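Local coordinates for protein YghZ aldo-keto reductase (Escherichia coli, PDB 3N6Q) that probably reduces aldehyde or ketone groups with a nicotinamide cofactor, as a TIM-barrel member of the aldo-keto reductase family, at residues B[219-224]-B[293-298]; B[26-31]-B[298-303]; B[197-202]-B[227-232]. All blocks are in the same frame, centred on the assembly; numbering follows the deposited sequence. Where two conformers were deposited one is given.

Contact 1 of 3, residues B[219-224]-B[293-298]; sequences CIAFTP and DRVTSV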
loop_
_atom_site.group_PDB
_atom_site.type_symbol
_atom_site.label_atom_id
_atom_site.label_comp_id
_atom_site.label_asym_id
_atom_site.label_seq_id
_atom_site.Cartn_x
_atom_site.Cartn_y
_atom_site.Cartn_z
ATOM N N CYS B 219 13.929 2.430 25.653
ATOM C CA CYS B 219 14.715 3.607 25.950
ATOM C C CYS B 219 16.176 3.283 25.607
ATOM O O CYS B 219 16.779 2.374 26.218
ATOM C CB CYS B 219 14.634 3.932 27.468
ATOM S SG CYS B 219 15.552 5.421 27.882
ATOM N N ILE B 220 16.781 4.064 24.693
ATOM C CA ILE B 220 18.139 3.859 24.352
ATOM C C ILE B 220 18.908 5.121 24.692
ATOM O O ILE B 220 18.568 6.209 24.254
ATOM C CB ILE B 220 18.342 3.339 22.881
ATOM C CG1 ILE B 220 19.833 3.230 22.615
ATOM C CG2 ILE B 220 17.736 4.379 21.897
ATOM C CD1 ILE B 220 20.158 2.402 21.313
ATOM N N ALA B 221 19.863 5.005 25.622
ATOM C CA ALA B 221 20.554 6.178 26.124
ATOM C C ALA B 221 21.637 6.735 25.174
ATOM O O ALA B 221 22.680 6.104 24.915
ATOM C CB ALA B 221 21.198 5.868 27.553
ATOM N N PHE B 222 21.456 7.999 24.765
ATOM C CA PHE B 222 22.450 8.687 23.917
ATOM C C PHE B 222 23.420 9.432 24.838
ATOM O O PHE B 222 23.044 9.912 25.928
ATOM C CB PHE B 222 21.681 9.698 23.037
ATOM C CG PHE B 222 22.567 10.539 22.156
ATOM C CD1 PHE B 222 23.179 9.977 21.037
ATOM C CD2 PHE B 222 22.784 11.877 22.440
ATOM C CE1 PHE B 222 24.016 10.733 20.209
ATOM C CE2 PHE B 222 23.623 12.644 21.618
ATOM C CZ PHE B 222 24.229 12.068 20.487
ATOM N N THR B 223 24.701 9.480 24.452
ATOM C CA THR B 223 25.808 10.073 25.263
ATOM C C THR B 223 25.845 9.525 26.720
ATOM O O THR B 223 25.903 10.302 27.668
ATOM C CB THR B 223 25.858 11.603 25.371
ATOM O OG1 THR B 223 24.599 12.151 25.822
ATOM C CG2 THR B 223 26.259 12.223 23.988
ATOM N N PRO B 224 25.801 8.213 26.847
ATOM C CA PRO B 224 25.853 7.592 28.224
ATOM C C PRO B 224 27.170 7.864 28.944
ATOM O O PRO B 224 27.227 7.727 30.184
ATOM C CB PRO B 224 25.686 6.090 27.936
ATOM C CG PRO B 224 26.401 5.900 26.503
ATOM C CD PRO B 224 25.948 7.207 25.757
ATOM N N ASP B 293 15.890 -2.249 34.628
ATOM C CA ASP B 293 15.358 -2.573 33.325
ATOM C C ASP B 293 14.731 -1.368 32.671
ATOM O O ASP B 293 14.016 -1.518 31.714
ATOM C CB ASP B 293 14.396 -3.755 33.400
ATOM C CG ASP B 293 13.112 -3.412 34.107
ATOM O OD1 ASP B 293 12.916 -2.227 34.508
ATOM O OD2 ASP B 293 12.272 -4.348 34.260
ATOM N N ARG B 294 15.062 -0.179 33.167
ATOM C CA ARG B 294 14.485 1.090 32.681
ATOM C C ARG B 294 15.173 1.528 31.370
ATOM O O ARG B 294 14.714 2.464 30.665
ATOM C CB ARG B 294 14.732 2.195 33.727
ATOM C CG ARG B 294 14.147 1.857 35.129
ATOM C CD ARG B 294 12.597 2.062 35.180
ATOM N NE ARG B 294 12.273 3.325 35.819
ATOM C CZ ARG B 294 11.088 3.942 35.777
ATOM N NH1 ARG B 294 10.037 3.407 35.174
ATOM N NH2 ARG B 294 10.954 5.130 36.369
ATOM N N VAL B 295 16.311 0.916 31.091
ATOM C CA VAL B 295 17.090 1.302 29.923
ATOM C C VAL B 295 17.251 0.047 29.092
ATOM O O VAL B 295 17.700 -0.994 29.601
ATOM C CB VAL B 295 18.436 1.907 30.348
ATOM C CG1 VAL B 295 19.435 2.050 29.143
ATOM C CG2 VAL B 295 18.225 3.292 30.969
ATOM N N THR B 296 16.873 0.112 27.814
ATOM C CA THR B 296 17.056 -1.034 26.908
ATOM C C THR B 296 18.503 -1.223 26.436
ATOM O O THR B 296 19.000 -2.372 26.291
ATOM C CB THR B 296 16.151 -0.814 25.623
ATOM O OG1 THR B 296 14.841 -0.413 26.034
ATOM C CG2 THR B 296 16.069 -2.069 24.806
ATOM N N SER B 297 19.206 -0.116 26.206
ATOM C CA SER B 297 20.554 -0.169 25.622
ATOM C C SER B 297 21.237 1.158 25.879
ATOM O O SER B 297 20.557 2.196 26.144
ATOM C CB SER B 297 20.424 -0.474 24.083
ATOM O OG SER B 297 21.725 -0.703 23.525
ATOM N N VAL B 298 22.575 1.168 25.798
ATOM C CA VAL B 298 23.332 2.404 25.883
ATOM C C VAL B 298 24.113 2.530 24.586
ATOM O O VAL B 298 24.617 1.565 24.059
ATOM C CB VAL B 298 24.280 2.409 27.102
ATOM C CG1 VAL B 298 23.427 2.296 28.413
ATOM C CG2 VAL B 298 25.252 1.222 27.049
#
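Ile220 and Ala221 pair in parallel with Ser297 and Val298 at a buried strand-strand seam, where strands 218-221 and 297-300 adjoin in the wall of the TIM barrel. The register is fixed by two parallel bridges, Ile220 with Ser297 and Ala221 with Val298. At the entry to the seam Thr296, the residue leading into strand 297-300, bonds both the backbone N and the backbone O of Cys219. Its OG1, anti to the carbonyl carbon and beside its own backbone N (chi1 -47°), accepts from Cys219 N at 3.0 Å in a nearly straight bond (168° at the hydrogen). Its amide returns a bond from Thr296 N to Cys219 O of 2.8 Å, with the donor in the carbonyl plane. The helix-like backbone of Thr296 brings the next amide to the same acceptor, and the bond from Ser297 N to Cys219 O is weak at 3.5 Å. Regular pairing then takes over: Ala221 N donates to Ser297 O at 2.9 Å, and Ile220 CA adds a CH...O contact to that oxygen. On the inner face, Ile220 CD1 lies 4.0 Å from Ser297 CB, while the Ser297 hydroxyl bonds to Pro26 O and Ser29 OG. On the outer face, Ala221 CB meets Val298 CG1 at 4.3 Å, and beyond the strand Pro224 CB packs on Val298 CB at 4.0 Å. Strand 191-193 flanks Ile220 on the far edge of 218-221; helix 281-289 covers Pro224 and Val298 through Leu286 and Leu289, and helix 208-214 lies on Cys219 and Arg294.

Contact 2 of 3, residues B[26-31]-B[298-303]; sequences PALSLG and VLIGAS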
loop_
_atom_site.group_PDB
_atom_site.type_symbol
_atom_site.label_atom_id
_atom_site.label_comp_id
_atom_site.label_asym_id
_atom_site.label_seq_id
_atom_site.Cartn_x
_atom_site.Cartn_y
_atom_site.Cartn_z
ATOM N N PRO B 26 20.962 -5.394 21.731
ATOM C CA PRO B 26 22.126 -5.576 22.618
ATOM C C PRO B 26 22.122 -4.494 23.678
ATOM O O PRO B 26 21.727 -3.340 23.382
ATOM C CB PRO B 26 23.308 -5.384 21.665
ATOM C CG PRO B 26 22.745 -4.320 20.657
ATOM C CD PRO B 26 21.352 -4.834 20.417
ATOM N N ALA B 27 22.544 -4.831 24.921
ATOM C CA ALA B 27 22.576 -3.844 25.984
ATOM C C ALA B 27 23.557 -2.735 25.690
ATOM O O ALA B 27 23.416 -1.629 26.234
ATOM C CB ALA B 27 22.954 -4.524 27.409
ATOM N N LEU B 28 24.556 -2.986 24.833
ATOM C CA LEU B 28 25.371 -1.883 24.320
ATOM C C LEU B 28 25.186 -1.860 22.782
ATOM O O LEU B 28 25.279 -2.915 22.138
ATOM C CB LEU B 28 26.880 -2.075 24.645
ATOM C CG LEU B 28 27.158 -1.985 26.176
ATOM C CD1 LEU B 28 26.932 -3.407 26.820
ATOM C CD2 LEU B 28 28.555 -1.550 26.351
ATOM N N SER B 29 24.838 -0.690 22.257
ATOM C CA SER B 29 24.709 -0.495 20.778
ATOM C C SER B 29 25.813 0.387 20.295
ATOM O O SER B 29 26.360 1.195 21.069
ATOM C CB SER B 29 23.378 0.169 20.470
ATOM O OG SER B 29 22.367 -0.728 20.881
ATOM N N LEU B 30 26.106 0.342 18.983
ATOM C CA LEU B 30 27.129 1.221 18.446
ATOM C C LEU B 30 26.489 2.444 17.739
ATOM O O LEU B 30 25.638 2.277 16.870
ATOM C CB LEU B 30 27.992 0.446 17.440
ATOM C CG LEU B 30 29.119 1.352 16.863
ATOM C CD1 LEU B 30 30.279 1.682 17.866
ATOM C CD2 LEU B 30 29.726 0.712 15.577
ATOM N N GLY B 31 26.892 3.644 18.128
ATOM C CA GLY B 31 26.388 4.892 17.463
ATOM C C GLY B 31 27.460 5.432 16.516
ATOM O O GLY B 31 28.634 5.285 16.778
ATOM N N VAL B 298 22.575 1.168 25.798
ATOM C CA VAL B 298 23.332 2.404 25.883
ATOM C C VAL B 298 24.113 2.530 24.586
ATOM O O VAL B 298 24.617 1.565 24.059
ATOM C CB VAL B 298 24.280 2.409 27.102
ATOM C CG1 VAL B 298 23.427 2.296 28.413
ATOM C CG2 VAL B 298 25.252 1.222 27.049
ATOM N N LEU B 299 24.084 3.718 24.035
ATOM C CA LEU B 299 24.757 3.980 22.747
ATOM C C LEU B 299 26.174 4.400 22.917
ATOM O O LEU B 299 26.475 5.490 23.386
ATOM C CB LEU B 299 24.021 5.090 22.007
ATOM C CG LEU B 299 22.943 4.581 21.101
ATOM C CD1 LEU B 299 21.972 5.798 20.815
ATOM C CD2 LEU B 299 23.581 3.995 19.801
ATOM N N ILE B 300 27.089 3.535 22.502
ATOM C CA ILE B 300 28.499 3.778 22.662
ATOM C C ILE B 300 29.043 4.323 21.341
ATOM O O ILE B 300 28.862 3.691 20.299
ATOM C CB ILE B 300 29.250 2.456 22.915
ATOM C CG1 ILE B 300 28.693 1.820 24.188
ATOM C CG2 ILE B 300 30.759 2.766 23.053
ATOM C CD1 ILE B 300 28.712 2.830 25.272
ATOM N N GLY B 301 29.759 5.435 21.415
ATOM C CA GLY B 301 30.309 6.045 20.204
ATOM C C GLY B 301 31.791 5.821 20.050
ATOM O O GLY B 301 32.575 6.773 20.184
ATOM N N ALA B 302 32.185 4.592 19.768
ATOM C CA ALA B 302 33.598 4.183 19.799
ATOM C C ALA B 302 34.426 4.740 18.683
ATOM O O ALA B 302 33.995 4.758 17.532
ATOM C CB ALA B 302 33.717 2.656 19.805
ATOM N N SER B 303 35.641 5.166 19.007
ATOM C CA SER B 303 36.614 5.605 18.020
ATOM C C SER B 303 37.675 4.557 17.688
ATOM O O SER B 303 38.510 4.778 16.804
ATOM C CB SER B 303 37.306 6.881 18.504
ATOM O OG SER B 303 37.815 6.680 19.815
HETATM O O HOH W 1 31.402 5.877 16.906
#
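Leu28, Ser29 and Leu30 stand opposite Val298, Leu299 and Ile300 in three consecutive parallel bridges, joining the first and last strands of the barrel in chain order and so closing it. The short strand axes come within 4.5 Å and are turned 43° against each other, consistent with the twist between neighbouring strands of a TIM barrel. Four backbone hydrogen bonds form the ladder: Val298 N to Ala27 O, Ser29 N to Val298 O, Ile300 N to Ser29 O and Gly31 N to Ile300 O. The third, 2.8 Å from Ile300 N to Ser29 O, points nearly along the C=O axis, whereas in the fourth Gly31 N sits above the carbonyl plane of Ile300. Leu28 CA and Leu30 CA add CH...O contacts to Val298 O and Ile300 O.

Apolar contacts populate the outer face. Leu28 and Val298 lie side by side, with Leu28 CG 3.8 Å from Val298 CG2, and Leu28 CD2 reaches Ile300 CG1 at 4.0 Å. Leu30 CG is anti to the backbone N (chi1 -179°), which brings Leu30 CD1 to 3.5 Å from the carbonyl oxygen Ile300 O and 4.1 Å from Ala302 CB. Inside the barrel, Leu299 CD2 comes to 3.7 Å from Gly31 N, close against a residue without a side chain; a beta carbon on Gly31 would meet that methyl tightly.

Past the last bridge a water links Gly31 O to Ala302 O. The chemistry is therefore divided: direct amide bonds set the register, Leu28, Leu30, Val298 and Ile300 turn apolar groups to helices 281-289 and 305-312, and beyond the paired residues a water makes the link.

Contact 3 of 3, residues B[197-202]-B[227-232]; sequences NLLNRW and QGLLTG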
loop_
_atom_site.group_PDB
_atom_site.type_symbol
_atom_site.label_atom_id
_atom_site.label_comp_id
_atom_site.label_asym_id
_atom_site.label_seq_id
_atom_site.Cartn_x
_atom_site.Cartn_y
_atom_site.Cartn_z
ATOM N N ASN B 197 22.570 10.000 31.277
ATOM C CA ASN B 197 23.782 9.451 31.855
ATOM C C ASN B 197 23.818 9.852 33.336
ATOM O O ASN B 197 22.896 10.511 33.860
ATOM C CB ASN B 197 25.045 9.993 31.123
ATOM C CG ASN B 197 25.077 11.535 31.013
ATOM O OD1 ASN B 197 25.191 12.240 32.008
ATOM N ND2 ASN B 197 25.046 12.048 29.772
ATOM N N LEU B 198 24.944 9.572 33.973
ATOM C CA LEU B 198 25.012 9.808 35.407
ATOM C C LEU B 198 24.830 11.280 35.754
ATOM O O LEU B 198 24.277 11.598 36.803
ATOM C CB LEU B 198 26.361 9.321 35.945
ATOM C CG LEU B 198 26.409 7.961 36.614
ATOM C CD1 LEU B 198 27.863 7.781 37.043
ATOM C CD2 LEU B 198 25.533 7.932 37.855
ATOM N N LEU B 199 25.248 12.170 34.855
ATOM C CA LEU B 199 25.271 13.598 35.109
ATOM C C LEU B 199 24.041 14.280 34.547
ATOM O O LEU B 199 23.878 15.470 34.719
ATOM C CB LEU B 199 26.512 14.253 34.473
ATOM C CG LEU B 199 27.788 13.510 34.891
ATOM C CD1 LEU B 199 28.955 14.310 34.382
ATOM C CD2 LEU B 199 27.827 13.398 36.420
ATOM N N ASN B 200 23.214 13.537 33.816
ATOM C CA ASN B 200 22.080 14.165 33.133
ATOM C C ASN B 200 20.824 13.334 33.293
ATOM O O ASN B 200 20.611 12.342 32.564
ATOM C CB ASN B 200 22.381 14.454 31.651
ATOM C CG ASN B 200 21.206 15.140 30.966
ATOM O OD1 ASN B 200 20.166 15.373 31.590
ATOM N ND2 ASN B 200 21.337 15.397 29.698
ATOM N N ARG B 201 20.045 13.657 34.324
ATOM C CA ARG B 201 18.906 12.821 34.672
ATOM C C ARG B 201 17.566 13.450 34.397
ATOM O O ARG B 201 16.588 13.058 34.988
ATOM C CB ARG B 201 18.967 12.322 36.122
ATOM C CG ARG B 201 20.342 11.716 36.366
ATOM C CD ARG B 201 20.311 10.767 37.450
ATOM N NE ARG B 201 21.644 10.660 37.958
ATOM C CZ ARG B 201 21.899 10.222 39.169
ATOM N NH1 ARG B 201 20.862 9.854 39.939
ATOM N NH2 ARG B 201 23.171 10.135 39.576
ATOM N N TRP B 202 17.494 14.242 33.331
ATOM C CA TRP B 202 16.232 14.807 32.893
ATOM C C TRP B 202 15.182 13.731 32.681
ATOM O O TRP B 202 14.009 13.918 33.023
ATOM C CB TRP B 202 16.404 15.729 31.645
ATOM C CG TRP B 202 16.358 15.074 30.268
ATOM C CD1 TRP B 202 17.443 14.815 29.445
ATOM C CD2 TRP B 202 15.186 14.693 29.504
ATOM N NE1 TRP B 202 17.013 14.270 28.260
ATOM C CE2 TRP B 202 15.643 14.183 28.264
ATOM C CE3 TRP B 202 13.803 14.738 29.747
ATOM C CZ2 TRP B 202 14.768 13.690 27.276
ATOM C CZ3 TRP B 202 12.925 14.265 28.747
ATOM C CH2 TRP B 202 13.424 13.763 27.521
ATOM N N GLN B 227 29.952 12.586 26.877
ATOM C CA GLN B 227 31.000 13.034 25.967
ATOM C C GLN B 227 32.403 13.084 26.554
ATOM O O GLN B 227 33.136 14.054 26.353
ATOM C CB GLN B 227 30.622 14.395 25.382
ATOM C CG GLN B 227 29.337 14.328 24.590
ATOM C CD GLN B 227 28.967 15.686 24.010
ATOM O OE1 GLN B 227 29.510 16.096 22.976
ATOM N NE2 GLN B 227 28.070 16.400 24.692
ATOM N N GLY B 228 32.763 12.061 27.322
ATOM C CA GLY B 228 34.099 11.974 27.883
ATOM C C GLY B 228 34.138 12.405 29.323
ATOM O O GLY B 228 35.082 12.094 30.010
ATOM N N LEU B 229 33.125 13.105 29.818
ATOM C CA LEU B 229 33.187 13.478 31.238
ATOM C C LEU B 229 33.204 12.224 32.133
ATOM O O LEU B 229 33.773 12.237 33.213
ATOM C CB LEU B 229 32.036 14.397 31.651
ATOM C CG LEU B 229 32.129 15.800 31.049
ATOM C CD1 LEU B 229 30.901 16.590 31.501
ATOM C CD2 LEU B 229 33.392 16.459 31.549
ATOM N N LEU B 230 32.609 11.144 31.669
ATOM C CA LEU B 230 32.509 9.936 32.532
ATOM C C LEU B 230 33.464 8.838 32.090
ATOM O O LEU B 230 33.101 7.645 32.082
ATOM C CB LEU B 230 31.057 9.429 32.502
ATOM C CG LEU B 230 30.072 10.395 33.165
ATOM C CD1 LEU B 230 28.618 10.000 32.904
ATOM C CD2 LEU B 230 30.334 10.432 34.707
ATOM N N THR B 231 34.660 9.245 31.678
ATOM C CA THR B 231 35.722 8.318 31.280
ATOM C C THR B 231 37.005 8.725 32.017
ATOM O O THR B 231 36.993 9.619 32.865
ATOM C CB THR B 231 36.020 8.355 29.746
ATOM O OG1 THR B 231 36.580 9.637 29.410
ATOM C CG2 THR B 231 34.784 8.049 28.901
ATOM N N GLY B 232 38.128 8.131 31.624
ATOM C CA GLY B 232 39.448 8.661 32.042
ATOM C C GLY B 232 39.762 10.113 31.645
ATOM O O GLY B 232 40.590 10.780 32.286
#
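Leu230 reaches across from the 227-232 loop to the turn at Asn197, Leu198 and Leu199, and its side chain carries most of this contact. Its CB points toward the turn. CG is anti to the carbonyl carbon (chi1 -67°), and CB and CG span the gap, leaving the touching to the two methyls. CD1 enters the backbone side of the turn, 3.8 Å from Leu198 CB, 3.9 Å from Leu198 N and 4.0 Å from Asn197 CB. CD2 rests against Leu199 CG at 4.0 Å, the two side chains alongside each other and running in opposite senses. Beside them Leu199 CD1 meets Leu229 CB at 4.1 Å, these two side chains roughly perpendicular. The segments meet through apolar contacts alone, on a turn held by its own bonds. Residues 197-200 form a type I turn, reinforced by an Asx turn in which Asn197 OD1 accepts from Leu199 N at 2.8 Å, in the carbonyl plane and on a lone pair. ND2 of that amide bonds Thr223 O. An alanine in place of Asn197 would take away both side-chain bonds, and the turn would probably be less firmly held where Leu230 packs on it. Arg201 NE also holds the turn, bonding Leu198 O at 3.0 Å, while its NH2 forms a salt bridge with Asp329. Both loops follow barrel strands, 191-193 and 218-221, at the C-terminal strand ends where aldo-keto reductases generally have their active site; Leu230 packs on Met281 and Ala285 of helix 281-289, and helix 322-334 meets Leu198 and Leu199 through Ile328 and Ile332.

Going from the N terminus, residues 26-31 come first and wait until 298-303 for their partner, so contact 2 closes a loop of 266 residues that encloses both other contacts. Within it, 197-202 opens contact 3 and 219-224 opens contact 1; contact 3 then closes at 227-232, contact 1 at 293-298, so these two cross while both nest inside contact 2. Contacts 1 and 2 share Val298 and place strand 297-300 between 218-221 and 24-31, completing the barrel wall. Contact 3, its centre about 13 Å from that of contact 1, ties two loops beyond the strands and touches contact 1 where Asn197 meets residues 223-224.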